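Local structure of putative cell wall hydrolase phosphatase-associated protein (Clostridioides difficile, 7CFL) at residues S125-S128 / S129-V132; V71-G74 / D75-S78. The protein acts as an autolysin of the bacterial cell wall; its catalytic domain, of the NlpC/P60 family, is probably a cysteine-type endopeptidase. All blocks are in the same frame, centred on the assembly; numbering follows the deposited sequence.

Interaction 1: residues S125-S128 / S129-V132; sequences SYYS and SRYV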
loop_
_atom_site.group_PDB
_atom_site.type_symbol
_atom_site.label_atom_id
_atom_site.label_comp_id
_atom_site.label_asym_id
_atom_site.label_seq_id
_atom_site.Cartn_x
_atom_site.Cartn_y
_atom_site.Cartn_z
ATOM N N SER A 125 12.602 7.666 -8.480
ATOM C CA SER A 125 12.214 8.998 -9.010
ATOM C C SER A 125 10.687 9.072 -9.135
ATOM O O SER A 125 10.120 10.106 -8.725
ATOM C CB SER A 125 12.909 9.317 -10.313
ATOM O OG SER A 125 12.548 8.401 -11.337
ATOM N N TYR A 126 10.046 8.004 -9.622
ATOM C CA TYR A 126 8.584 7.975 -9.877
ATOM C C TYR A 126 7.806 8.185 -8.570
ATOM O O TYR A 126 6.994 9.141 -8.516
ATOM C CB TYR A 126 8.148 6.698 -10.603
ATOM C CG TYR A 126 6.691 6.684 -11.002
ATOM C CD1 TYR A 126 6.073 7.823 -11.507
ATOM C CD2 TYR A 126 5.923 5.531 -10.891
ATOM C CE1 TYR A 126 4.739 7.822 -11.878
ATOM C CE2 TYR A 126 4.584 5.511 -11.260
ATOM C CZ TYR A 126 3.991 6.663 -11.753
ATOM O OH TYR A 126 2.678 6.664 -12.119
ATOM N N TYR A 127 8.033 7.357 -7.546
ATOM C CA TYR A 127 7.214 7.392 -6.301
ATOM C C TYR A 127 7.618 8.559 -5.383
ATOM O O TYR A 127 6.712 9.161 -4.788
ATOM C CB TYR A 127 7.212 6.038 -5.590
ATOM C CG TYR A 127 6.536 4.957 -6.400
ATOM C CD1 TYR A 127 5.155 4.837 -6.464
ATOM C CD2 TYR A 127 7.291 4.065 -7.130
ATOM C CE1 TYR A 127 4.551 3.843 -7.218
ATOM C CE2 TYR A 127 6.706 3.069 -7.898
ATOM C CZ TYR A 127 5.329 2.963 -7.948
ATOM O OH TYR A 127 4.750 1.988 -8.715
ATOM N N SER A 128 8.904 8.881 -5.266
ATOM C CA SER A 128 9.402 9.775 -4.187
ATOM C C SER A 128 8.663 11.131 -4.196
ATOM O O SER A 128 8.201 11.576 -3.122
ATOM C CB SER A 128 10.895 9.959 -4.263
ATOM O OG SER A 128 11.364 10.580 -3.077
ATOM N N SER A 129 8.522 11.775 -5.357
ATOM C CA SER A 129 7.869 13.111 -5.488
ATOM C C SER A 129 6.352 13.038 -5.203
ATOM O O SER A 129 5.763 14.080 -4.863
ATOM C CB SER A 129 8.169 13.732 -6.839
ATOM O OG SER A 129 7.510 13.039 -7.890
ATOM N N ARG A 130 5.734 11.855 -5.315
ATOM C CA ARG A 130 4.270 11.658 -5.131
ATOM C C ARG A 130 3.933 11.244 -3.689
ATOM O O ARG A 130 2.729 11.250 -3.331
ATOM C CB ARG A 130 3.772 10.605 -6.124
ATOM C CG ARG A 130 3.927 11.009 -7.582
ATOM C CD ARG A 130 3.832 9.815 -8.512
ATOM N NE ARG A 130 2.521 9.209 -8.415
ATOM C CZ ARG A 130 2.257 7.899 -8.412
ATOM N NH1 ARG A 130 3.231 6.998 -8.480
ATOM N NH2 ARG A 130 1.002 7.489 -8.323
ATOM N N TYR A 131 4.940 10.936 -2.867
ATOM C CA TYR A 131 4.753 10.531 -1.450
ATOM C C TYR A 131 3.946 11.602 -0.712
ATOM O O TYR A 131 4.333 12.807 -0.759
ATOM C CB TYR A 131 6.096 10.283 -0.765
ATOM C CG TYR A 131 5.994 9.857 0.671
ATOM C CD1 TYR A 131 6.124 8.524 1.028
ATOM C CD2 TYR A 131 5.793 10.784 1.692
ATOM C CE1 TYR A 131 5.985 8.108 2.336
ATOM C CE2 TYR A 131 5.638 10.376 3.006
ATOM C CZ TYR A 131 5.764 9.040 3.338
ATOM O OH TYR A 131 5.654 8.624 4.633
ATOM N N VAL A 132 2.892 11.176 -0.003
ATOM C CA VAL A 132 2.013 12.094 0.785
ATOM C C VAL A 132 2.270 11.902 2.281
ATOM O O VAL A 132 2.672 12.893 2.944
ATOM C CB VAL A 132 0.524 11.952 0.436
ATOM C CG1 VAL A 132 -0.342 12.795 1.379
ATOM C CG2 VAL A 132 0.278 12.329 -1.019
#

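Interaction 2: residues V71-G74 / D75-S78; sequences VNRG and DLRS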
loop_
_atom_site.group_PDB
_atom_site.type_symbol
_atom_site.label_atom_id
_atom_site.label_comp_id
_atom_site.label_asym_id
_atom_site.label_seq_id
_atom_site.Cartn_x
_atom_site.Cartn_y
_atom_site.Cartn_z
ATOM N N VAL A 71 2.819 8.502 10.671
ATOM C CA VAL A 71 4.264 8.121 10.693
ATOM C C VAL A 71 5.032 9.072 9.771
ATOM O O VAL A 71 4.574 9.301 8.632
ATOM C CB VAL A 71 4.433 6.651 10.264
ATOM C CG1 VAL A 71 5.902 6.246 10.202
ATOM C CG2 VAL A 71 3.624 5.697 11.148
ATOM N N ASN A 72 6.143 9.658 10.247
ATOM C CA ASN A 72 7.049 10.423 9.348
ATOM C C ASN A 72 7.733 9.447 8.380
ATOM O O ASN A 72 8.109 8.367 8.807
ATOM C CB ASN A 72 8.105 11.216 10.128
ATOM C CG ASN A 72 7.538 12.448 10.791
ATOM O OD1 ASN A 72 7.625 12.593 12.009
ATOM N ND2 ASN A 72 6.946 13.331 10.004
ATOM N N ARG A 73 8.065 9.907 7.179
ATOM C CA ARG A 73 8.711 9.055 6.141
ATOM C C ARG A 73 10.054 8.526 6.684
ATOM O O ARG A 73 10.407 7.437 6.338
ATOM C CB ARG A 73 8.866 9.832 4.831
ATOM C CG ARG A 73 9.564 9.059 3.717
ATOM C CD ARG A 73 9.618 9.857 2.429
ATOM N NE ARG A 73 10.433 9.229 1.401
ATOM C CZ ARG A 73 10.436 9.570 0.109
ATOM N NH1 ARG A 73 9.677 10.564 -0.336
ATOM N NH2 ARG A 73 11.193 8.893 -0.742
ATOM N N GLY A 74 10.819 9.288 7.496
ATOM C CA GLY A 74 12.080 8.770 8.064
ATOM C C GLY A 74 11.913 7.673 9.127
ATOM O O GLY A 74 12.924 7.008 9.442
ATOM N N ASP A 75 10.708 7.477 9.675
ATOM C CA ASP A 75 10.375 6.538 10.787
ATOM C C ASP A 75 9.575 5.330 10.269
ATOM O O ASP A 75 9.027 4.589 11.112
ATOM C CB ASP A 75 9.536 7.243 11.857
ATOM C CG ASP A 75 9.370 6.480 13.168
ATOM O OD1 ASP A 75 8.168 6.234 13.558
ATOM O OD2 ASP A 75 10.428 6.147 13.804
ATOM N N LEU A 76 9.482 5.119 8.957
ATOM C CA LEU A 76 8.713 3.961 8.399
ATOM C C LEU A 76 9.245 2.644 8.964
ATOM O O LEU A 76 10.483 2.460 9.025
ATOM C CB LEU A 76 8.820 3.972 6.882
ATOM C CG LEU A 76 7.930 4.992 6.180
ATOM C CD1 LEU A 76 8.270 5.089 4.699
ATOM C CD2 LEU A 76 6.465 4.613 6.338
ATOM N N ARG A 77 8.316 1.741 9.292
ATOM C CA ARG A 77 8.555 0.380 9.825
ATOM C C ARG A 77 7.818 -0.589 8.899
ATOM O O ARG A 77 6.824 -0.136 8.300
ATOM C CB ARG A 77 7.962 0.189 11.226
ATOM C CG ARG A 77 8.731 0.863 12.352
ATOM C CD ARG A 77 8.046 0.442 13.639
ATOM N NE ARG A 77 8.261 1.353 14.748
ATOM C CZ ARG A 77 7.643 1.258 15.924
ATOM N NH1 ARG A 77 7.913 2.131 16.880
ATOM N NH2 ARG A 77 6.755 0.299 16.144
ATOM N N SER A 78 8.303 -1.822 8.789
ATOM C CA SER A 78 7.589 -2.956 8.134
ATOM C C SER A 78 6.124 -2.939 8.550
ATOM O O SER A 78 5.855 -2.850 9.763
ATOM C CB SER A 78 8.232 -4.237 8.538
ATOM O OG SER A 78 9.605 -4.183 8.232
HETATM O O HOH W 1 6.846 8.946 13.040
#

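Interaction 1: residues S125-S128 / S129-V132
The guanidinium of Arg130 stacks over one face of the Tyr126 ring, the two planes tilted by 25° and their centres 4.5 Å apart. NH1 makes the closest approach, 3.4 Å from CZ of Tyr126, and lies toward the rim of the ring, making the cation-pi contact off-centre. NH1 of Arg130 also approaches the Tyr127 ring obliquely, 3.5 Å from Tyr127 CD1. The pi contact is thus with Tyr126, whereas buried Tyr127 packs alongside, its ring plane 38° from the guanidinium; Tyr126 CD2 in turn lies over a face of the Tyr127 ring. Arginine suits this place because its long chain can fold back: a bend at chi3 turns NE and the guanidinium over the Tyr126 ring. Nearer the backbone, Arg130 CD lies 3.2 Å from Tyr126 O. The guanidinium's rotation is fixed further by NE, which donates to the backbone O of Asp85; a weak bond to Gln87 steadies the Tyr126 hydroxyl.

In the backbone, Arg130 N donates to Tyr127 O over 2.9 Å at the end of the short, weakly bonded helix 125-128. A weak bond of 3.3 Å from Tyr131 N to Ser128 O then spans a type I beta turn, Ser128 to Tyr131, which delivers the chain into strand 131-136 of the antiparallel sheet in this NlpC/P60 domain.

Interaction 2: residues V71-G74 / D75-S78
A beta turn from Asn72 to Asp75 opens the loop that joins edge strand 69-71 to strand 81-84 of the NlpC/P60 domain's antiparallel sheet. Asp75 N donates to Asn72 O over 2.9 Å and closes the turn, with an N-H...O angle of 155°. Arg73 and Gly74 occupy the corner, both in helical backbone conformations. The extended Arg73 side chain leaves the turn to bond Asn123 through NH2.

Leu76, which also packs on Ala134 and Ile122, lies against the turn, its CG 3.5 Å from Arg73 O. Its CD2 meets CG1 of Val71 at 4.2 Å, an apolar contact. Valine suits its place because it is buried and also packs on Arg136 of strand 131-136. The same CG1 of Val71 lies 3.7 Å from Asp75 O, so the valine also covers the backbone at the end of the turn.

At the surface, the charged Asp75 carboxylate faces a water and a distant arginine: OD1 has a long, weak ion pair with Arg136 NH2. The water ties this side chain to the start of the turn, donating to Asp75 OD1 at 3.1 Å and accepting from Asn72 N at 3.0 Å.

How the interactions relate
Interaction 2 comes first along the chain and interaction 1 much later, yet their centres are about 15 Å apart because they are attached to neighbouring strands. Strand 69-71, which leads into interaction 2, is an edge strand pairing antiparallel with strand 131-136, which emerges from interaction 1; Val71 and Ala134 share backbone hydrogen bonding. The two turns also touch directly: Arg73 NH2 reaches Ser128 OG at 2.9 Å, a probable hydrogen bond, and Tyr131 OH packs 3.4 Å from Arg73 CA. Turns at the strand ends are therefore joined by side chains as well as by the sheet, all within one NlpC/P60 catalytic domain.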